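Local coordinates for uncharacterized protein AsbF (Bacillus anthracis, PDB 3DX5), which converts 3-dehydroshikimate to 3,4-dihydroxybenzoate with loss of water, a manganese-dependent step in making the siderophore petrobactin, at residues C6-R11 with E253-N258; I32-T37 with L62-I67. All blocks are in the same frame, centred on the assembly; numbering follows the deposited sequence.

Contact 1: C6-R11 with E253-N258; sequences CTISFR and EWFGHN. With MN (manganese (II) ion), chain B; DHB (3,4-dihydroxybenzoic acid), chain D.
Ile8 and Phe255 form the dense, apolar part of this contact, with CG2 of Ile8 3.8 Å from ring atom CE1 of Phe255. Beyond them lies the product, 3,4-dihydroxybenzoic acid: CE2 of Phe255 stands 3.5 Å from its C4, and CD1 of Ile8 reaches its carboxylate O1, so two hydrophobic residues line the pocket of a flat aromatic acid. Beside them, the small hydroxyl of Ser9 ties the two segments together, its OG donating to Trp254 O (2.7 Å) in the carbonyl plane, on a lone pair. Arg11 marks the wetter side. Extended from CG to NE, it donates from NH2 to Phe255 O (2.9 Å) and from NH1 to Ile8 O, both acceptors lying near the guanidinium plane. One guanidinium face meets CD1 of Phe255, the planes 78° apart. Water 1 accepts from Arg11 NH1 and bonds the carbonyl oxygens of Ser9 and Gly256. Both segments leave the C-terminal ends of parallel TIM-barrel strands, 6-11 through a short 3-10 turn. Glu253 binds manganese through OE1 and OE2 with Glu142, Asp172, His198 and the product's O3, and Lys200 bonds OE1, consistent with metal and aromatic wall helping the pocket's polar residues orient the ring.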
ATOM      1  N   CYS A   6      -0.678  -6.817 -13.519  1.00 12.41           N
ATOM      2  CA  CYS A   6       0.197  -5.982 -12.678  1.00 13.11           C
ATOM      3  C   CYS A   6       0.188  -6.498 -11.265  1.00 11.87           C
ATOM      4  O   CYS A   6      -0.885  -6.621 -10.676  1.00 11.72           O
ATOM      5  CB  CYS A   6      -0.349  -4.579 -12.506  1.00 14.74           C
ATOM      6  SG  CYS A   6      -0.861  -3.855 -13.953  1.00 21.12           S
ATOM      7  N   THR A   7       1.359  -6.719 -10.694  1.00  9.89           N
ATOM      8  CA  THR A   7       1.424  -7.116  -9.270  1.00  9.76           C
ATOM      9  C   THR A   7       0.916  -6.022  -8.306  1.00  9.81           C
ATOM     10  O   THR A   7       0.502  -6.346  -7.210  1.00  8.95           O
ATOM     11  CB  THR A   7       2.826  -7.612  -8.870  1.00  9.01           C
ATOM     12  OG1 THR A   7       3.732  -6.508  -8.803  1.00  9.47           O
ATOM     13  CG2 THR A   7       3.339  -8.655  -9.903  1.00  8.10           C
ATOM     14  N   ILE A   8       0.898  -4.748  -8.738  1.00  8.91           N
ATOM     15  CA  ILE A   8       0.257  -3.701  -7.930  1.00  9.73           C
ATOM     16  C   ILE A   8      -1.240  -4.009  -7.611  1.00 10.17           C
ATOM     17  O   ILE A   8      -1.747  -3.570  -6.597  1.00  9.18           O
ATOM     18  CB  ILE A   8       0.401  -2.290  -8.576  1.00 10.58           C
ATOM     19  CG1 ILE A   8       0.155  -1.169  -7.538  1.00  9.58           C
ATOM     20  CG2 ILE A   8      -0.451  -2.149  -9.878  1.00  8.16           C
ATOM     21  CD1 ILE A   8       0.553   0.305  -8.072  1.00 11.31           C
ATOM     22  N   SER A   9      -1.919  -4.800  -8.457  1.00  9.50           N
ATOM     23  CA  SER A   9      -3.315  -5.190  -8.190  1.00  9.27           C
ATOM     24  C   SER A   9      -3.437  -5.985  -6.900  1.00 10.41           C
ATOM     25  O   SER A   9      -4.538  -6.114  -6.341  1.00  9.67           O
ATOM     26  CB  SER A   9      -3.908  -6.008  -9.388  1.00  9.16           C
ATOM     27  OG  SER A   9      -3.905  -5.192 -10.560  1.00  9.95           O
ATOM     28  N   PHE A  10      -2.311  -6.548  -6.444  1.00 10.31           N
ATOM     29  CA  PHE A  10      -2.299  -7.433  -5.255  1.00 10.58           C
ATOM     30  C   PHE A  10      -1.667  -6.755  -4.033  1.00 10.07           C
ATOM     31  O   PHE A  10      -1.315  -7.437  -3.069  1.00 10.08           O
ATOM     32  CB  PHE A  10      -1.534  -8.725  -5.606  1.00 11.26           C
ATOM     33  CG  PHE A  10      -2.198  -9.512  -6.684  1.00 12.81           C
ATOM     34  CD1 PHE A  10      -3.173 -10.469  -6.353  1.00 13.97           C
ATOM     35  CD2 PHE A  10      -1.913  -9.261  -8.032  1.00 14.68           C
ATOM     36  CE1 PHE A  10      -3.853 -11.181  -7.352  1.00 15.60           C
ATOM     37  CE2 PHE A  10      -2.595  -9.951  -9.046  1.00 16.32           C
ATOM     38  CZ  PHE A  10      -3.564 -10.912  -8.707  1.00 16.92           C
ATOM     39  N   ARG A  11      -1.527  -5.419  -4.076  1.00  8.84           N
ATOM     40  CA  ARG A  11      -0.785  -4.652  -3.028  1.00  9.10           C
ATOM     41  C   ARG A  11      -1.441  -4.747  -1.637  1.00  9.57           C
ATOM     42  O   ARG A  11      -0.795  -4.459  -0.630  1.00 10.84           O
ATOM     43  CB  ARG A  11      -0.660  -3.175  -3.460  1.00  8.04           C
ATOM     44  CG  ARG A  11      -2.044  -2.385  -3.423  1.00 10.32           C
ATOM     45  CD  ARG A  11      -2.050  -1.119  -4.364  1.00  9.55           C
ATOM     46  NE  ARG A  11      -3.402  -0.519  -4.346  1.00 10.24           N
ATOM     47  CZ  ARG A  11      -4.471  -1.082  -4.933  1.00 10.63           C
ATOM     48  NH1 ARG A  11      -4.335  -2.183  -5.682  1.00  8.82           N
ATOM     49  NH2 ARG A  11      -5.670  -0.530  -4.808  1.00  8.12           N
ATOM     50  N   GLU A 253      -4.889  -2.995 -15.483  1.00 11.93           N
ATOM     51  CA  GLU A 253      -4.504  -2.296 -14.269  1.00 12.34           C
ATOM     52  C   GLU A 253      -5.679  -2.180 -13.320  1.00 12.71           C
ATOM     53  O   GLU A 253      -6.297  -1.100 -13.207  1.00 13.36           O
ATOM     54  CB  GLU A 253      -4.006  -0.893 -14.615  1.00 12.22           C
ATOM     55  CG  GLU A 253      -3.205  -0.241 -13.480  1.00 14.03           C
ATOM     56  CD  GLU A 253      -2.723   1.160 -13.850  1.00 13.87           C
ATOM     57  OE1 GLU A 253      -3.431   1.834 -14.632  1.00 15.73           O
ATOM     58  OE2 GLU A 253      -1.636   1.575 -13.366  1.00 14.99           O
ATOM     59  N   TRP A 254      -5.965  -3.256 -12.600  1.00 11.39           N
ATOM     60  CA  TRP A 254      -7.090  -3.264 -11.670  1.00 11.35           C
ATOM     61  C   TRP A 254      -6.674  -2.835 -10.275  1.00 11.09           C
ATOM     62  O   TRP A 254      -5.769  -3.430  -9.673  1.00 13.02           O
ATOM     63  CB  TRP A 254      -7.702  -4.682 -11.612  1.00 11.17           C
ATOM     64  CG  TRP A 254      -8.908  -4.794 -10.720  1.00 10.76           C
ATOM     65  CD1 TRP A 254      -9.010  -5.520  -9.574  1.00  9.25           C
ATOM     66  CD2 TRP A 254     -10.191  -4.187 -10.933  1.00 10.98           C
ATOM     67  NE1 TRP A 254     -10.272  -5.408  -9.051  1.00 10.11           N
ATOM     68  CE2 TRP A 254     -11.029  -4.603  -9.869  1.00 10.52           C
ATOM     69  CE3 TRP A 254     -10.714  -3.343 -11.926  1.00 12.03           C
ATOM     70  CZ2 TRP A 254     -12.365  -4.181  -9.742  1.00 10.82           C
ATOM     71  CZ3 TRP A 254     -12.067  -2.926 -11.818  1.00 13.11           C
ATOM     72  CH2 TRP A 254     -12.879  -3.363 -10.727  1.00 12.95           C
ATOM     73  N   PHE A 255      -7.333  -1.811  -9.744  1.00 10.41           N
ATOM     74  CA  PHE A 255      -7.028  -1.315  -8.412  1.00 10.27           C
ATOM     75  C   PHE A 255      -8.156  -1.659  -7.410  1.00 10.48           C
ATOM     76  O   PHE A 255      -8.080  -1.277  -6.257  1.00  9.63           O
ATOM     77  CB  PHE A 255      -6.852   0.201  -8.466  1.00 10.68           C
ATOM     78  CG  PHE A 255      -5.591   0.643  -9.148  1.00 11.38           C
ATOM     79  CD1 PHE A 255      -4.367   0.048  -8.823  1.00 10.82           C
ATOM     80  CD2 PHE A 255      -5.615   1.675 -10.078  1.00 12.14           C
ATOM     81  CE1 PHE A 255      -3.197   0.468  -9.379  1.00 12.47           C
ATOM     82  CE2 PHE A 255      -4.428   2.119 -10.667  1.00 11.85           C
ATOM     83  CZ  PHE A 255      -3.213   1.500 -10.331  1.00 10.90           C
ATOM     84  N   GLY A 256      -9.189  -2.383  -7.863  1.00 10.48           N
ATOM     85  CA  GLY A 256     -10.368  -2.663  -7.017  1.00 10.52           C
ATOM     86  C   GLY A 256     -10.236  -3.927  -6.180  1.00 11.40           C
ATOM     87  O   GLY A 256      -9.147  -4.534  -6.074  1.00 11.26           O
ATOM     88  N   HIS A 257     -11.353  -4.325  -5.582  1.00 11.88           N
ATOM     89  CA  HIS A 257     -11.403  -5.513  -4.707  1.00 12.74           C
ATOM     90  C   HIS A 257     -11.444  -6.781  -5.537  1.00 12.40           C
ATOM     91  O   HIS A 257     -11.720  -6.699  -6.737  1.00 12.45           O
ATOM     92  CB  HIS A 257     -12.643  -5.405  -3.786  1.00 12.80           C
ATOM     93  CG  HIS A 257     -12.513  -4.297  -2.786  1.00 16.88           C
ATOM     94  ND1 HIS A 257     -13.527  -3.408  -2.510  1.00 20.62           N
ATOM     95  CD2 HIS A 257     -11.444  -3.880  -2.062  1.00 18.12           C
ATOM     96  CE1 HIS A 257     -13.111  -2.528  -1.615  1.00 19.49           C
ATOM     97  NE2 HIS A 257     -11.849  -2.786  -1.336  1.00 19.43           N
ATOM     98  N   ASN A 258     -11.154  -7.938  -4.927  0.60 12.24           N
ATOM     99  CA  ASN A 258     -11.356  -9.245  -5.592  0.60 12.33           C
ATOM    100  C   ASN A 258     -10.547  -9.354  -6.902  0.60 11.68           C
ATOM    101  O   ASN A 258     -11.086  -9.770  -7.936  0.60 11.10           O
ATOM    102  CB  ASN A 258     -12.864  -9.479  -5.909  0.60 11.84           C
ATOM    103  CG  ASN A 258     -13.789  -9.054  -4.775  0.60 13.61           C
ATOM    104  OD1 ASN A 258     -14.781  -8.348  -4.995  0.60 14.21           O
ATOM    105  ND2 ASN A 258     -13.460  -9.465  -3.553  0.60 14.65           N
TER
HETATM  106 MN    MN B 287      -1.702   3.409 -14.875  1.00 13.95          MN
HETATM  107  C1  DHB D 289      -0.635   4.258 -10.210  1.00 18.25           C
HETATM  108  C2  DHB D 289      -0.988   4.125 -11.550  1.00 18.29           C
HETATM  109  C3  DHB D 289      -2.202   4.639 -12.017  1.00 18.33           C
HETATM  110  O3  DHB D 289      -2.616   4.552 -13.320  1.00 15.67           O
HETATM  111  C4  DHB D 289      -3.071   5.344 -11.071  1.00 20.66           C
HETATM  112  O4  DHB D 289      -4.230   5.835 -11.562  1.00 20.45           O
HETATM  113  C5  DHB D 289      -2.693   5.498  -9.740  1.00 19.34           C
HETATM  114  C6  DHB D 289      -1.470   4.942  -9.323  1.00 20.09           C
HETATM  115  C   DHB D 289       0.681   3.666  -9.734  1.00 18.97           C
HETATM  116  O1  DHB D 289       1.095   3.774  -8.575  1.00 18.58           O
HETATM  117  O2  DHB D 289       1.432   2.974 -10.588  1.00 18.36           O
HETATM  118  O   HOH W   1      -6.505  -4.103  -6.361  1.00  7.28           O

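Contact 2: I32-T37 with L62-I67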
ATOM      1  N   ILE A  32       3.872 -10.274 -16.975  1.00  9.76           N
ATOM      2  CA  ILE A  32       3.637  -9.713 -15.637  1.00 10.42           C
ATOM      3  C   ILE A  32       4.364  -8.366 -15.575  1.00 10.91           C
ATOM      4  O   ILE A  32       5.552  -8.281 -15.895  1.00 11.02           O
ATOM      5  CB  ILE A  32       4.130 -10.675 -14.535  1.00  9.78           C
ATOM      6  CG1 ILE A  32       3.233 -11.929 -14.524  1.00 10.59           C
ATOM      7  CG2 ILE A  32       4.137  -9.961 -13.156  1.00  9.89           C
ATOM      8  CD1 ILE A  32       3.854 -13.088 -13.726  1.00 14.40           C
ATOM      9  N   GLU A  33       3.643  -7.326 -15.173  1.00 10.37           N
ATOM     10  CA  GLU A  33       4.235  -6.016 -14.958  1.00 10.81           C
ATOM     11  C   GLU A  33       4.473  -5.959 -13.461  1.00 10.90           C
ATOM     12  O   GLU A  33       3.514  -5.971 -12.626  1.00 10.57           O
ATOM     13  CB  GLU A  33       3.283  -4.894 -15.442  1.00 10.69           C
ATOM     14  CG  GLU A  33       3.692  -3.476 -14.936  1.00 12.01           C
ATOM     15  CD  GLU A  33       2.720  -2.376 -15.396  1.00 14.16           C
ATOM     16  OE1 GLU A  33       1.897  -2.621 -16.323  1.00 15.84           O
ATOM     17  OE2 GLU A  33       2.760  -1.251 -14.823  1.00 16.58           O
ATOM     18  N   LEU A  34       5.754  -5.926 -13.103  1.00  9.91           N
ATOM     19  CA  LEU A  34       6.156  -6.115 -11.728  1.00 10.56           C
ATOM     20  C   LEU A  34       6.342  -4.762 -11.071  1.00 10.56           C
ATOM     21  O   LEU A  34       7.180  -3.964 -11.533  1.00 10.76           O
ATOM     22  CB  LEU A  34       7.474  -6.895 -11.679  1.00 10.66           C
ATOM     23  CG  LEU A  34       7.983  -7.427 -10.349  1.00 12.14           C
ATOM     24  CD1 LEU A  34       6.994  -8.212  -9.555  1.00  7.59           C
ATOM     25  CD2 LEU A  34       9.180  -8.326 -10.716  1.00 12.14           C
ATOM     26  N   TRP A  35       5.617  -4.516  -9.981  1.00  8.97           N
ATOM     27  CA  TRP A  35       5.777  -3.276  -9.212  1.00  9.52           C
ATOM     28  C   TRP A  35       7.211  -3.233  -8.636  1.00 10.22           C
ATOM     29  O   TRP A  35       7.721  -4.265  -8.180  1.00 10.15           O
ATOM     30  CB  TRP A  35       4.771  -3.329  -8.070  1.00  9.23           C
ATOM     31  CG  TRP A  35       4.355  -2.015  -7.476  1.00 11.05           C
ATOM     32  CD1 TRP A  35       4.471  -0.742  -8.026  1.00 10.92           C
ATOM     33  CD2 TRP A  35       3.695  -1.852  -6.209  1.00 11.13           C
ATOM     34  NE1 TRP A  35       3.921   0.192  -7.149  1.00  9.97           N
ATOM     35  CE2 TRP A  35       3.445  -0.468  -6.035  1.00 11.08           C
ATOM     36  CE3 TRP A  35       3.283  -2.757  -5.207  1.00 11.39           C
ATOM     37  CZ2 TRP A  35       2.807   0.036  -4.882  1.00 12.49           C
ATOM     38  CZ3 TRP A  35       2.655  -2.254  -4.061  1.00 10.69           C
ATOM     39  CH2 TRP A  35       2.426  -0.871  -3.913  1.00 10.43           C
ATOM     40  N   GLY A  36       7.863  -2.070  -8.689  1.00 10.10           N
ATOM     41  CA  GLY A  36       9.255  -1.944  -8.315  1.00  9.05           C
ATOM     42  C   GLY A  36       9.548  -2.409  -6.900  1.00 10.47           C
ATOM     43  O   GLY A  36      10.565  -3.094  -6.664  1.00  9.11           O
ATOM     44  N   THR A  37       8.659  -2.089  -5.943  1.00  9.64           N
ATOM     45  CA  THR A  37       8.905  -2.524  -4.567  1.00  8.66           C
ATOM     46  C   THR A  37       8.829  -4.051  -4.414  1.00  8.46           C
ATOM     47  O   THR A  37       9.572  -4.646  -3.605  1.00  7.96           O
ATOM     48  CB  THR A  37       7.953  -1.825  -3.542  1.00  9.21           C
ATOM     49  OG1 THR A  37       8.375  -2.201  -2.237  1.00  9.28           O
ATOM     50  CG2 THR A  37       6.456  -2.275  -3.755  1.00  7.86           C
ATOM     51  N   LEU A  62       5.340 -16.755 -20.391  1.00 13.58           N
ATOM     52  CA  LEU A  62       5.279 -15.579 -19.530  1.00 13.28           C
ATOM     53  C   LEU A  62       6.619 -14.852 -19.590  1.00 13.31           C
ATOM     54  O   LEU A  62       7.614 -15.451 -19.915  1.00 13.22           O
ATOM     55  CB  LEU A  62       4.970 -15.965 -18.066  1.00 12.92           C
ATOM     56  CG  LEU A  62       3.499 -16.248 -17.771  1.00 14.25           C
ATOM     57  CD1 LEU A  62       3.363 -16.843 -16.367  1.00 13.47           C
ATOM     58  CD2 LEU A  62       2.678 -14.941 -17.933  1.00 13.21           C
ATOM     59  N   GLU A  63       6.619 -13.565 -19.275  1.00 12.03           N
ATOM     60  CA  GLU A  63       7.822 -12.792 -19.163  1.00 12.42           C
ATOM     61  C   GLU A  63       7.486 -11.615 -18.238  1.00 11.44           C
ATOM     62  O   GLU A  63       6.318 -11.350 -17.954  1.00 12.09           O
ATOM     63  CB  GLU A  63       8.273 -12.276 -20.542  1.00 12.40           C
ATOM     64  CG  GLU A  63       7.316 -11.230 -21.154  1.00 13.71           C
ATOM     65  CD  GLU A  63       7.649 -10.947 -22.629  1.00 18.63           C
ATOM     66  OE1 GLU A  63       8.428  -9.986 -22.898  1.00 16.90           O
ATOM     67  OE2 GLU A  63       7.137 -11.698 -23.510  1.00 18.58           O
ATOM     68  N   ILE A  64       8.501 -10.924 -17.760  1.00 11.03           N
ATOM     69  CA  ILE A  64       8.283  -9.686 -17.014  1.00 10.74           C
ATOM     70  C   ILE A  64       8.267  -8.564 -18.055  1.00 11.32           C
ATOM     71  O   ILE A  64       9.240  -8.390 -18.795  1.00 12.36           O
ATOM     72  CB  ILE A  64       9.377  -9.485 -15.931  1.00 10.86           C
ATOM     73  CG1 ILE A  64       9.416 -10.705 -14.979  1.00  9.08           C
ATOM     74  CG2 ILE A  64       9.210  -8.112 -15.205  1.00  8.89           C
ATOM     75  CD1 ILE A  64       8.073 -10.982 -14.230  1.00 11.90           C
ATOM     76  N   THR A  65       7.165  -7.835 -18.156  1.00 11.52           N
ATOM     77  CA  THR A  65       7.006  -6.854 -19.251  1.00 12.90           C
ATOM     78  C   THR A  65       7.717  -5.522 -18.968  1.00 12.84           C
ATOM     79  O   THR A  65       8.101  -4.784 -19.904  1.00 12.87           O
ATOM     80  CB  THR A  65       5.489  -6.563 -19.599  1.00 13.48           C
ATOM     81  OG1 THR A  65       4.886  -5.756 -18.568  1.00 14.76           O
ATOM     82  CG2 THR A  65       4.688  -7.840 -19.707  1.00 14.93           C
HETATM   83  N   MSE A  66       7.882  -5.221 -17.683  1.00 12.30           N
HETATM   84  CA  MSE A  66       8.280  -3.896 -17.233  1.00 11.91           C
HETATM   85  C   MSE A  66       8.356  -3.933 -15.721  1.00 11.81           C
HETATM   86  O   MSE A  66       7.617  -4.691 -15.074  1.00 10.82           O
HETATM   87  CB  MSE A  66       7.220  -2.868 -17.667  1.00 11.74           C
HETATM   88  CG  MSE A  66       7.505  -1.397 -17.259  1.00 12.98           C
HETATM   89 SE   MSE A  66       6.439  -0.148 -18.383  0.75 12.39          SE
HETATM   90  CE  MSE A  66       4.649  -0.581 -17.721  1.00  8.84           C
ATOM     91  N   ILE A  67       9.229  -3.107 -15.155  1.00 10.09           N
ATOM     92  CA  ILE A  67       9.177  -2.831 -13.728  1.00 11.40           C
ATOM     93  C   ILE A  67       8.627  -1.421 -13.554  1.00 11.58           C
ATOM     94  O   ILE A  67       9.147  -0.464 -14.167  1.00 11.40           O
ATOM     95  CB  ILE A  67      10.570  -2.951 -13.102  1.00 10.69           C
ATOM     96  CG1 ILE A  67      10.999  -4.440 -13.181  1.00 13.38           C
ATOM     97  CG2 ILE A  67      10.533  -2.445 -11.674  1.00 11.60           C
ATOM     98  CD1 ILE A  67      12.477  -4.656 -12.990  1.00 14.70           C
TER
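Ile32 is bonded to the two neighbours of Ile64: its N donates to Glu63 O at 2.8 Å, and its O accepts from Thr65 N. Further on, Leu34 N donates to Met66 O at 3.0 Å. Two CA-H...O contacts supplement these bonds, from Ile64 CA to Ile32 O and from Ile67 CA to Leu34 O (3.2 Å). The two strands are parallel neighbours in the TIM barrel, their short axes 27° apart, joined through helices 36-45 and 47-56. Apolar contacts gather on the side facing the outer helices, where branched aliphatic residues suit the interface: Ile64 puts CD1 4.0 Å from CB of Ile32 and CG2 near CB of Leu34, and Phe96 of helix 79-96 touches both Ile64 and Leu34. At the start of helix 36-45, CG2 of Ile67 packs 3.6 Å from CA of Gly36. Glu33 and Met66 point to the other side, into the barrel. Extended Glu33, with CG anti to the backbone N (chi1 166°), runs beside selenomethionine Met66, whose CE lies 3.5 Å from CD of Glu33. The buried carboxylate of Glu33 is bonded by Ser251, Ser68 and the manganese ligand His198. Thr65 OG1 meets CB of Glu33 at 3.6 Å and bonds His196.

In the fold
Both contacts are buried, but they occupy different levels of the barrel. Contact 2 belongs to its wall, where parallel pairing, irregular around Thr65, separates aliphatic residues facing the helices from Glu33 and Met66 inside; contact 1 joins two segments at the mouth, held by side-chain-to-backbone bonds, a water and the metal and product beside it. Strand 2-6 links them, pairing with strands 31-35 and 249-252. They also touch directly: Thr7 OG1 lies 3.0 Å from Trp35 N in a probable hydrogen bond, and Ile8 and Arg11 pack against the Trp35 indole. His198 bridges the two chemically: contact 1 supplies a first-shell metal ligand, and contact 2 a carboxylate that probably steadies His198 from the second shell.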